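Local structure of protein toll (Drosophila melanogaster, 4LXR) at residues A[153-159]-A[176-182]; A[402-408]-A[441-445]; A[642-646]-A[666-671]. The protein acts as the fly's cell-surface receptor for cleaved Spätzle (C-106), switching on the Toll pathway in embryonic dorsal-ventral patterning and antifungal defence. One frame throughout, in Å; residues are numbered along the deposited sequence.

Contact 1. Residues A[153-159]-A[176-182]; sequences ELRANIE and EFGSNKL. With EPE (4-(2-hydroxyethyl)-1-piperazine ethanesulfonic acid), chain N.
Asn180 closes the LxxLxLxxN motif of one leucine-rich repeat, and its side chain reaches from 176-182 into the backbone of 153-159, in the repeat before it. Asn180 OD1 accepts two nearly straight bonds, one from Ala156 N at 2.9 Å in the carbonyl plane, the other from Ile158 N at 3.0 Å, tilted out of that plane. Asn180 ND2 spends one hydrogen on Leu154 O at 3.0 Å and the other on Phe177 O of its own loop; both acceptors lie close to the amide plane, so four bonds fix the rotation of the flat group. With CG beside the backbone N (chi1 -80°), the amide runs alongside Ile158, whose CG1 lies 3.3 Å from Asn180 OD1. A leucine in its place would probably leave the N-H groups of Ala156 and Ile158 without their acceptor and Leu154 O without its amide donor. In the solenoid this grip recurs one turn on, where Asn204 donates to Phe177 O and accepts from Leu182 N. Just ahead, the parallel strands of the concave face end, joined by Leu154 N to Glu176 O at 3.2 Å. Glu153 and Glu176 lie side by side there, CD of the first 3.4 Å from CG of the second; Glu153 OE2 makes a salt bridge with Arg7 of one Spätzle C-106 chain, and Glu176 OE1 a hydrogen bond with Tyr64 OH of the other. Arg155 bends at chi3 (-69°) and lays one guanidinium face over Ser179, with CZ 3.8 Å from CB, while NH1 forms a salt bridge with Asp55 of the chain that carries Arg7. Behind the strands, Leu154 CD1 meets Phe177 CE1 at 3.9 Å. A buffer molecule, probably from the crystallisation liquor, takes a straight bond from Asn157 ND2 to its sulfonate.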
loop_
_atom_site.group_PDB
_atom_site.type_symbol
_atom_site.label_atom_id
_atom_site.label_comp_id
_atom_site.label_asym_id
_atom_site.label_seq_id
_atom_site.Cartn_x
_atom_site.Cartn_y
_atom_site.Cartn_z
ATOM N N GLU A 153 28.623 3.945 27.258
ATOM C CA GLU A 153 27.201 4.077 27.469
ATOM C C GLU A 153 26.857 3.617 28.854
ATOM O O GLU A 153 27.241 2.523 29.262
ATOM C CB GLU A 153 26.383 3.253 26.420
ATOM C CG GLU A 153 24.840 3.303 26.675
ATOM C CD GLU A 153 24.002 2.795 25.456
ATOM O OE1 GLU A 153 22.785 2.506 25.594
ATOM O OE2 GLU A 153 24.573 2.668 24.360
ATOM N N LEU A 154 26.109 4.441 29.584
ATOM C CA LEU A 154 25.714 4.083 30.936
ATOM C C LEU A 154 24.266 4.397 31.034
ATOM O O LEU A 154 23.830 5.498 30.707
ATOM C CB LEU A 154 26.489 4.885 32.013
ATOM C CG LEU A 154 27.987 4.658 32.074
ATOM C CD1 LEU A 154 28.637 5.616 33.092
ATOM C CD2 LEU A 154 28.256 3.224 32.461
ATOM N N ARG A 155 23.506 3.430 31.508
ATOM C CA ARG A 155 22.090 3.631 31.667
ATOM C C ARG A 155 21.667 3.000 32.972
ATOM O O ARG A 155 21.539 1.780 33.056
ATOM C CB ARG A 155 21.308 2.991 30.517
ATOM C CG ARG A 155 19.856 3.397 30.568
ATOM C CD ARG A 155 19.039 2.898 29.450
ATOM N NE ARG A 155 19.303 3.469 28.126
ATOM C CZ ARG A 155 18.385 3.417 27.162
ATOM N NH1 ARG A 155 17.213 2.877 27.451
ATOM N NH2 ARG A 155 18.602 3.894 25.940
ATOM N N ALA A 156 21.439 3.827 33.987
ATOM C CA ALA A 156 21.142 3.296 35.306
ATOM C C ALA A 156 20.378 4.273 36.201
ATOM O O ALA A 156 20.653 4.348 37.410
ATOM C CB ALA A 156 22.440 2.876 35.977
ATOM N N ASN A 157 19.417 4.998 35.621
ATOM C CA ASN A 157 18.686 6.055 36.330
ATOM C C ASN A 157 19.617 7.006 37.084
ATOM O O ASN A 157 19.345 7.387 38.223
ATOM C CB ASN A 157 17.591 5.479 37.249
ATOM C CG ASN A 157 16.390 4.960 36.439
ATOM O OD1 ASN A 157 15.525 5.735 36.051
ATOM N ND2 ASN A 157 16.384 3.655 36.124
ATOM N N ILE A 158 20.711 7.377 36.421
ATOM C CA ILE A 158 21.741 8.188 37.035
ATOM C C ILE A 158 21.285 9.627 37.259
ATOM O O ILE A 158 20.967 10.350 36.308
ATOM C CB ILE A 158 23.022 8.160 36.226
ATOM C CG1 ILE A 158 23.459 6.709 36.031
ATOM C CG2 ILE A 158 24.120 8.959 36.973
ATOM C CD1 ILE A 158 24.554 6.525 34.968
ATOM N N GLU A 159 21.246 10.011 38.528
ATOM C CA GLU A 159 20.882 11.366 38.958
ATOM C C GLU A 159 22.017 12.377 38.830
ATOM O O GLU A 159 21.773 13.562 38.591
ATOM C CB GLU A 159 20.386 11.327 40.416
ATOM C CG GLU A 159 19.097 10.502 40.549
ATOM C CD GLU A 159 18.685 10.192 41.981
ATOM O OE1 GLU A 159 17.470 10.235 42.266
ATOM O OE2 GLU A 159 19.555 9.879 42.809
ATOM N N GLU A 176 27.044 8.136 25.599
ATOM C CA GLU A 176 25.634 7.861 25.499
ATOM C C GLU A 176 25.106 7.770 26.930
ATOM O O GLU A 176 25.238 6.729 27.579
ATOM C CB GLU A 176 25.389 6.554 24.713
ATOM C CG GLU A 176 23.891 6.115 24.648
ATOM C CD GLU A 176 22.979 7.231 24.132
ATOM O OE1 GLU A 176 22.638 7.225 22.919
ATOM O OE2 GLU A 176 22.621 8.132 24.935
ATOM N N PHE A 177 24.547 8.874 27.430
ATOM C CA PHE A 177 23.932 8.892 28.771
ATOM C C PHE A 177 22.438 9.091 28.666
ATOM O O PHE A 177 21.791 9.496 29.634
ATOM C CB PHE A 177 24.520 10.011 29.647
ATOM C CG PHE A 177 25.942 9.764 30.079
ATOM C CD1 PHE A 177 26.501 8.488 29.972
ATOM C CD2 PHE A 177 26.717 10.801 30.604
ATOM C CE1 PHE A 177 27.830 8.238 30.367
ATOM C CE2 PHE A 177 28.066 10.574 30.993
ATOM C CZ PHE A 177 28.614 9.278 30.898
ATOM N N GLY A 178 21.896 8.828 27.476
ATOM C CA GLY A 178 20.474 8.964 27.253
ATOM C C GLY A 178 19.682 8.103 28.228
ATOM O O GLY A 178 20.126 7.024 28.612
ATOM N N SER A 179 18.534 8.615 28.643
ATOM C CA SER A 179 17.577 7.890 29.473
ATOM C C SER A 179 18.072 7.646 30.891
ATOM O O SER A 179 18.019 6.534 31.419
ATOM C CB SER A 179 17.123 6.586 28.804
ATOM O OG SER A 179 15.839 6.229 29.284
ATOM N N ASN A 180 18.548 8.711 31.514
ATOM C CA ASN A 180 18.948 8.653 32.902
ATOM C C ASN A 180 18.138 9.680 33.643
ATOM O O ASN A 180 17.010 9.986 33.236
ATOM C CB ASN A 180 20.460 8.868 33.050
ATOM C CG ASN A 180 21.252 7.602 32.744
ATOM O OD1 ASN A 180 21.246 6.646 33.530
ATOM N ND2 ASN A 180 21.923 7.580 31.586
ATOM N N LYS A 181 18.682 10.205 34.733
ATOM C CA LYS A 181 17.958 11.207 35.509
ATOM C C LYS A 181 18.821 12.448 35.741
ATOM O O LYS A 181 18.703 13.115 36.776
ATOM C CB LYS A 181 17.479 10.612 36.845
ATOM C CG LYS A 181 16.278 9.645 36.735
ATOM C CD LYS A 181 15.961 9.046 38.129
ATOM C CE LYS A 181 14.662 8.222 38.154
ATOM N NZ LYS A 181 14.342 7.682 39.533
ATOM N N LEU A 182 19.689 12.760 34.779
ATOM C CA LEU A 182 20.629 13.869 34.961
ATOM C C LEU A 182 19.940 15.231 35.054
ATOM O O LEU A 182 19.111 15.572 34.214
ATOM C CB LEU A 182 21.700 13.870 33.859
ATOM C CG LEU A 182 22.658 12.683 33.976
ATOM C CD1 LEU A 182 23.487 12.490 32.716
ATOM C CD2 LEU A 182 23.558 12.839 35.214
HETATM N N1 EPE N . 13.747 7.069 32.960
HETATM C C2 EPE N . 13.857 7.796 34.247
HETATM C C3 EPE N . 13.281 9.200 34.138
HETATM N N4 EPE N . 13.800 9.949 32.991
HETATM C C5 EPE N . 14.262 9.270 31.791
HETATM C C6 EPE N . 14.495 7.758 31.893
HETATM C C7 EPE N . 13.352 11.321 32.805
HETATM C C8 EPE N . 13.613 12.129 34.065
HETATM O O8 EPE N . 14.968 11.994 34.412
HETATM C C9 EPE N . 14.392 5.751 33.102
HETATM C C10 EPE N . 13.372 4.621 33.101
HETATM S S EPE N . 14.131 2.970 33.055
HETATM O O1S EPE N . 15.537 3.054 32.638
HETATM O O2S EPE N . 14.097 2.389 34.398
HETATM O O3S EPE N . 13.390 2.130 32.131
HETATM O O HOH W 1 22.073 5.512 27.995
HETATM O O HOH W 2 17.977 4.647 33.222
HETATM O O HOH W 3 14.935 10.157 41.153
#

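Contact 2. Residues A[402-408]-A[441-445]; sequences IDSRAFV and PFGYM
Phe407 sits among Pro441, Phe442 and Met445 at the buried end of this contact, while Tyr444 and Arg405 mark its looser, more exposed end. The tight part is apolar. The terminal methyl of Met445, CE, presses on the root of the Phe407 side chain, 3.6 Å from CB; the bend at chi3 (-74°) turns that methyl back toward the ring, and the sulfur approaches the same ring obliquely in a Met-aromatic contact. Through CD2 and CE2 Phe407 lies alongside Phe442, their side chains pointing the same way: Phe407 CE2 comes 3.9 Å from CE1 of Phe442, near the plane of the Phe442 ring, and the two ring planes are 56° apart. Ile402 crosses Phe442 and Pro441 at about right angles, CD1 reaching Phe442 CZ at 3.6 Å and CG2 reaching Pro441 CB at 3.8 Å. Leu416 of strand 415-417 and Ile378 of strand 377-378 pack around the cluster. Backbone polar groups at its border are served by one water, which donates to Ser404 O and Pro441 O, each at 2.9 Å, and so joins the two loops. Outward the packing thins. Tyr444 offers one ring face to Val408, whose CB stands 4.0 Å from the ring centroid, almost on the normal, in a CH-pi contact. Beyond it Arg405 merely passes the phenol, NH1 lying 4.0 Å from Tyr444 OH. The turn that carries Arg405 is held from within, since Asp403 OD1 accepts from Arg405 N in an Asx turn. Phe407 and Phe442 occupy equivalent positions ahead of successive strands of the solenoid, an arrangement consistent with the phenylalanine spine that runs behind the strands of leucine-rich repeats.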
loop_
_atom_site.group_PDB
_atom_site.type_symbol
_atom_site.label_atom_id
_atom_site.label_comp_id
_atom_site.label_asym_id
_atom_site.label_seq_id
_atom_site.Cartn_x
_atom_site.Cartn_y
_atom_site.Cartn_z
ATOM N N ILE A 402 -6.586 24.144 -12.160
ATOM C CA ILE A 402 -5.203 24.000 -12.560
ATOM C C ILE A 402 -4.986 24.918 -13.753
ATOM O O ILE A 402 -5.578 24.712 -14.808
ATOM C CB ILE A 402 -4.883 22.556 -12.968
ATOM C CG1 ILE A 402 -5.261 21.594 -11.840
ATOM C CG2 ILE A 402 -3.386 22.410 -13.333
ATOM C CD1 ILE A 402 -4.682 20.202 -12.010
ATOM N N ASP A 403 -4.164 25.951 -13.577
ATOM C CA ASP A 403 -3.922 26.903 -14.649
ATOM C C ASP A 403 -3.399 26.174 -15.887
ATOM O O ASP A 403 -2.662 25.182 -15.777
ATOM C CB ASP A 403 -2.923 27.962 -14.216
ATOM C CG ASP A 403 -2.740 29.034 -15.266
ATOM O OD1 ASP A 403 -1.913 28.836 -16.185
ATOM O OD2 ASP A 403 -3.440 30.064 -15.184
ATOM N N SER A 404 -3.774 26.665 -17.062
ATOM C CA SER A 404 -3.437 25.967 -18.300
ATOM C C SER A 404 -1.927 25.939 -18.518
ATOM O O SER A 404 -1.421 25.068 -19.208
ATOM C CB SER A 404 -4.171 26.578 -19.506
ATOM O OG SER A 404 -3.783 27.925 -19.703
ATOM N N ARG A 405 -1.208 26.874 -17.900
ATOM C CA ARG A 405 0.247 26.909 -18.021
ATOM C C ARG A 405 0.988 26.412 -16.781
ATOM O O ARG A 405 2.213 26.567 -16.684
ATOM C CB ARG A 405 0.726 28.312 -18.421
ATOM C CG ARG A 405 0.148 28.779 -19.756
ATOM C CD ARG A 405 0.809 30.041 -20.288
ATOM N NE ARG A 405 2.220 29.853 -20.626
ATOM C CZ ARG A 405 2.665 29.198 -21.699
ATOM N NH1 ARG A 405 1.812 28.638 -22.546
ATOM N NH2 ARG A 405 3.971 29.091 -21.918
ATOM N N ALA A 406 0.260 25.788 -15.852
ATOM C CA ALA A 406 0.861 25.303 -14.602
ATOM C C ALA A 406 2.056 24.372 -14.800
ATOM O O ALA A 406 3.040 24.443 -14.052
ATOM C CB ALA A 406 -0.181 24.621 -13.737
ATOM N N PHE A 407 1.971 23.509 -15.809
ATOM C CA PHE A 407 2.968 22.462 -15.991
ATOM C C PHE A 407 3.749 22.550 -17.302
ATOM O O PHE A 407 4.314 21.563 -17.767
ATOM C CB PHE A 407 2.325 21.087 -15.809
ATOM C CG PHE A 407 1.809 20.856 -14.423
ATOM C CD1 PHE A 407 2.684 20.514 -13.387
ATOM C CD2 PHE A 407 0.455 21.007 -14.139
ATOM C CE1 PHE A 407 2.202 20.321 -12.084
ATOM C CE2 PHE A 407 -0.034 20.803 -12.851
ATOM C CZ PHE A 407 0.835 20.470 -11.822
ATOM N N VAL A 408 3.812 23.740 -17.873
ATOM C CA VAL A 408 4.566 23.918 -19.098
ATOM C C VAL A 408 6.073 23.776 -18.856
ATOM O O VAL A 408 6.781 23.274 -19.716
ATOM C CB VAL A 408 4.224 25.258 -19.817
ATOM C CG1 VAL A 408 4.398 26.444 -18.883
ATOM C CG2 VAL A 408 5.089 25.439 -21.048
ATOM N N PRO A 441 -4.191 19.851 -18.749
ATOM C CA PRO A 441 -3.070 20.716 -18.345
ATOM C C PRO A 441 -1.747 19.957 -18.188
ATOM O O PRO A 441 -0.674 20.567 -18.130
ATOM C CB PRO A 441 -3.521 21.263 -16.978
ATOM C CG PRO A 441 -5.001 21.221 -17.023
ATOM C CD PRO A 441 -5.352 20.001 -17.849
ATOM N N PHE A 442 -1.826 18.634 -18.115
ATOM C CA PHE A 442 -0.649 17.796 -17.912
ATOM C C PHE A 442 0.048 17.466 -19.226
ATOM O O PHE A 442 1.101 16.822 -19.239
ATOM C CB PHE A 442 -1.072 16.518 -17.197
ATOM C CG PHE A 442 -1.955 16.773 -16.017
ATOM C CD1 PHE A 442 -1.577 17.688 -15.040
ATOM C CD2 PHE A 442 -3.183 16.152 -15.905
ATOM C CE1 PHE A 442 -2.403 17.952 -13.964
ATOM C CE2 PHE A 442 -4.008 16.412 -14.826
ATOM C CZ PHE A 442 -3.613 17.306 -13.856
ATOM N N GLY A 443 -0.544 17.935 -20.324
ATOM C CA GLY A 443 -0.147 17.547 -21.665
ATOM C C GLY A 443 1.271 17.877 -22.064
ATOM O O GLY A 443 1.796 17.288 -23.010
ATOM N N TYR A 444 1.895 18.811 -21.350
ATOM C CA TYR A 444 3.260 19.217 -21.666
ATOM C C TYR A 444 4.246 18.158 -21.219
ATOM O O TYR A 444 5.380 18.102 -21.693
ATOM C CB TYR A 444 3.595 20.569 -21.015
ATOM C CG TYR A 444 2.812 21.719 -21.608
ATOM C CD1 TYR A 444 3.170 22.267 -22.833
ATOM C CD2 TYR A 444 1.702 22.243 -20.956
ATOM C CE1 TYR A 444 2.448 23.316 -23.399
ATOM C CE2 TYR A 444 0.969 23.296 -21.515
ATOM C CZ TYR A 444 1.356 23.825 -22.733
ATOM O OH TYR A 444 0.651 24.866 -23.295
ATOM N N MET A 445 3.806 17.303 -20.308
ATOM C CA MET A 445 4.724 16.385 -19.657
ATOM C C MET A 445 4.703 15.020 -20.332
ATOM O O MET A 445 4.210 14.036 -19.771
ATOM C CB MET A 445 4.428 16.310 -18.157
ATOM C CG MET A 445 4.580 17.667 -17.495
ATOM S SD MET A 445 4.334 17.681 -15.714
ATOM C CE MET A 445 2.553 17.507 -15.617
HETATM O O HOH W 4 0.207 23.229 -17.593
#

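Contact 3. Residues A[642-646]-A[666-671]; sequences QLMEL and SVTSLH. With NAG (2-acetamido-2-deoxy-beta-D-glucopyranose), chain K.
Met644 O is gripped by two successive backbone N-H groups of 666-671: Thr668 N meets it at 2.9 Å in the carbonyl plane, on a lone pair, and Ser669 N at 3.1 Å, tilted 28° from that plane. Thr668 also answers with its side chain. Its hydroxyl, placed by chi1 of 65° between the backbone N and the carbonyl carbon, accepts from Met644 N, with Thr668 OG1 at 3.0 Å, so both polar groups of the Met644 backbone are met here. Further along, Leu646 N bonds to Ser669 O at 2.8 Å and His671 N to Leu646 O at 3.1 Å. These bonds pair strands 643-647 and 669-671 in parallel, as neighbouring turns of a leucine-rich repeat do. Beneath them lies the hydrophobic interior: Leu646 CD2 touches Leu670 CD2 at 3.6 Å, the two side chains running side by side, whereas the extended Met644 crosses Val667 at about a right angle, its SD 4.0 Å from CG2. On the other face Glu645 packs its CG against Ser669 CB, and its OE2 is hydrogen-bonded to NE2 of His647, whose ring stacks on that of His671. At the start of 666-671, Ser666 OG donates to the acetamide oxygen O7 of an N-acetylglucosamine attached to the protein, 3.0 Å away.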
loop_
_atom_site.group_PDB
_atom_site.type_symbol
_atom_site.label_atom_id
_atom_site.label_comp_id
_atom_site.label_asym_id
_atom_site.label_seq_id
_atom_site.Cartn_x
_atom_site.Cartn_y
_atom_site.Cartn_z
ATOM N N GLN A 642 -33.128 -8.722 -38.192
ATOM C CA GLN A 642 -33.266 -9.920 -39.024
ATOM C C GLN A 642 -34.410 -10.847 -38.594
ATOM O O GLN A 642 -35.026 -11.506 -39.429
ATOM C CB GLN A 642 -31.948 -10.697 -39.054
ATOM C CG GLN A 642 -30.775 -9.895 -39.595
ATOM C CD GLN A 642 -29.448 -10.537 -39.269
ATOM O OE1 GLN A 642 -29.381 -11.501 -38.504
ATOM N NE2 GLN A 642 -28.380 -10.005 -39.843
ATOM N N LEU A 643 -34.682 -10.890 -37.293
ATOM C CA LEU A 643 -35.688 -11.779 -36.737
ATOM C C LEU A 643 -36.786 -11.006 -36.012
ATOM O O LEU A 643 -36.525 -9.984 -35.375
ATOM C CB LEU A 643 -35.033 -12.732 -35.747
ATOM C CG LEU A 643 -33.810 -13.526 -36.202
ATOM C CD1 LEU A 643 -33.221 -14.264 -35.007
ATOM C CD2 LEU A 643 -34.163 -14.512 -37.332
ATOM N N MET A 644 -38.011 -11.519 -36.082
ATOM C CA MET A 644 -39.143 -10.909 -35.389
ATOM C C MET A 644 -40.033 -12.028 -34.846
ATOM O O MET A 644 -40.669 -12.759 -35.622
ATOM C CB MET A 644 -39.917 -10.015 -36.354
ATOM C CG MET A 644 -41.136 -9.328 -35.772
ATOM S SD MET A 644 -41.812 -8.150 -36.958
ATOM C CE MET A 644 -43.088 -7.335 -35.999
ATOM N N GLU A 645 -40.062 -12.180 -33.524
ATOM C CA GLU A 645 -40.814 -13.267 -32.909
ATOM C C GLU A 645 -42.130 -12.750 -32.355
ATOM O O GLU A 645 -42.156 -11.844 -31.536
ATOM C CB GLU A 645 -40.018 -13.933 -31.786
ATOM C CG GLU A 645 -38.628 -14.381 -32.166
ATOM C CD GLU A 645 -37.928 -15.107 -31.030
ATOM O OE1 GLU A 645 -36.794 -15.587 -31.238
ATOM O OE2 GLU A 645 -38.513 -15.199 -29.928
ATOM N N LEU A 646 -43.232 -13.324 -32.806
ATOM C CA LEU A 646 -44.524 -12.862 -32.340
ATOM C C LEU A 646 -45.099 -13.898 -31.401
ATOM O O LEU A 646 -45.569 -14.943 -31.831
ATOM C CB LEU A 646 -45.454 -12.599 -33.518
ATOM C CG LEU A 646 -46.886 -12.163 -33.253
ATOM C CD1 LEU A 646 -46.956 -10.879 -32.383
ATOM C CD2 LEU A 646 -47.545 -11.948 -34.595
ATOM N N SER A 666 -43.483 -8.950 -41.572
ATOM C CA SER A 666 -42.041 -9.150 -41.443
ATOM C C SER A 666 -41.701 -10.155 -40.362
ATOM O O SER A 666 -40.533 -10.411 -40.099
ATOM C CB SER A 666 -41.366 -7.824 -41.090
ATOM O OG SER A 666 -41.933 -6.762 -41.823
ATOM N N VAL A 667 -42.733 -10.683 -39.709
ATOM C CA VAL A 667 -42.575 -11.687 -38.663
ATOM C C VAL A 667 -41.857 -12.926 -39.202
ATOM O O VAL A 667 -42.199 -13.433 -40.274
ATOM C CB VAL A 667 -43.953 -12.120 -38.110
ATOM C CG1 VAL A 667 -43.840 -13.422 -37.301
ATOM C CG2 VAL A 667 -44.581 -10.997 -37.285
ATOM N N THR A 668 -40.854 -13.400 -38.465
ATOM C CA THR A 668 -40.129 -14.602 -38.871
ATOM C C THR A 668 -40.497 -15.819 -38.018
ATOM O O THR A 668 -40.197 -16.960 -38.371
ATOM C CB THR A 668 -38.608 -14.380 -38.827
ATOM O OG1 THR A 668 -38.195 -14.150 -37.477
ATOM C CG2 THR A 668 -38.228 -13.202 -39.678
ATOM N N SER A 669 -41.157 -15.575 -36.895
ATOM C CA SER A 669 -41.491 -16.651 -35.977
ATOM C C SER A 669 -42.876 -16.404 -35.405
ATOM O O SER A 669 -43.101 -15.387 -34.734
ATOM C CB SER A 669 -40.476 -16.692 -34.834
ATOM O OG SER A 669 -40.153 -18.015 -34.481
ATOM N N LEU A 670 -43.806 -17.314 -35.685
ATOM C CA LEU A 670 -45.150 -17.242 -35.133
ATOM C C LEU A 670 -45.316 -18.301 -34.059
ATOM O O LEU A 670 -45.243 -19.495 -34.341
ATOM C CB LEU A 670 -46.204 -17.458 -36.216
ATOM C CG LEU A 670 -46.559 -16.271 -37.103
ATOM C CD1 LEU A 670 -47.468 -16.692 -38.270
ATOM C CD2 LEU A 670 -47.207 -15.172 -36.257
ATOM N N HIS A 671 -45.535 -17.855 -32.827
ATOM C CA HIS A 671 -45.710 -18.749 -31.692
ATOM C C HIS A 671 -47.149 -18.626 -31.233
ATOM O O HIS A 671 -47.498 -17.720 -30.462
ATOM C CB HIS A 671 -44.740 -18.375 -30.568
ATOM C CG HIS A 671 -43.314 -18.290 -31.018
ATOM N ND1 HIS A 671 -42.438 -19.353 -30.923
ATOM C CD2 HIS A 671 -42.623 -17.283 -31.602
ATOM C CE1 HIS A 671 -41.263 -18.994 -31.410
ATOM N NE2 HIS A 671 -41.349 -17.743 -31.828
HETATM C C1 NAG K . -37.969 -10.356 -45.499
HETATM C C2 NAG K . -38.347 -8.886 -45.687
HETATM C C3 NAG K . -37.440 -8.245 -46.731
HETATM C C4 NAG K . -35.980 -8.425 -46.339
HETATM C C5 NAG K . -35.671 -9.903 -46.093
HETATM C C6 NAG K . -34.281 -10.128 -45.545
HETATM C C7 NAG K . -40.667 -8.197 -45.258
HETATM C C8 NAG K . -42.059 -8.124 -45.811
HETATM N N2 NAG K . -39.746 -8.739 -46.063
HETATM O O3 NAG K . -37.744 -6.860 -46.861
HETATM O O4 NAG K . -35.145 -7.933 -47.382
HETATM O O5 NAG K . -36.584 -10.454 -45.129
HETATM O O6 NAG K . -34.227 -9.859 -44.151
HETATM O O7 NAG K . -40.389 -7.790 -44.126
#

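Along the chain the three contacts follow in series, each closing before the next opens. Contacts 1 and 2 belong to the long, curved first run of leucine-rich repeats, with centres about 56 Å apart; contact 1 begins on strand 151-155 of the concave face and meets the ligand, whereas contact 2 joins loops behind the strands and touches no other protein chain. Contact 3 lies in a second, shorter repeat module nearer the C-terminus, on a separate sheet, with its centre about 57 Å from that of contact 2 and 95 Å from that of contact 1. The Spätzle-binding residues of contact 1 thus lie far from contact 3, whose segments no other protein chain touches.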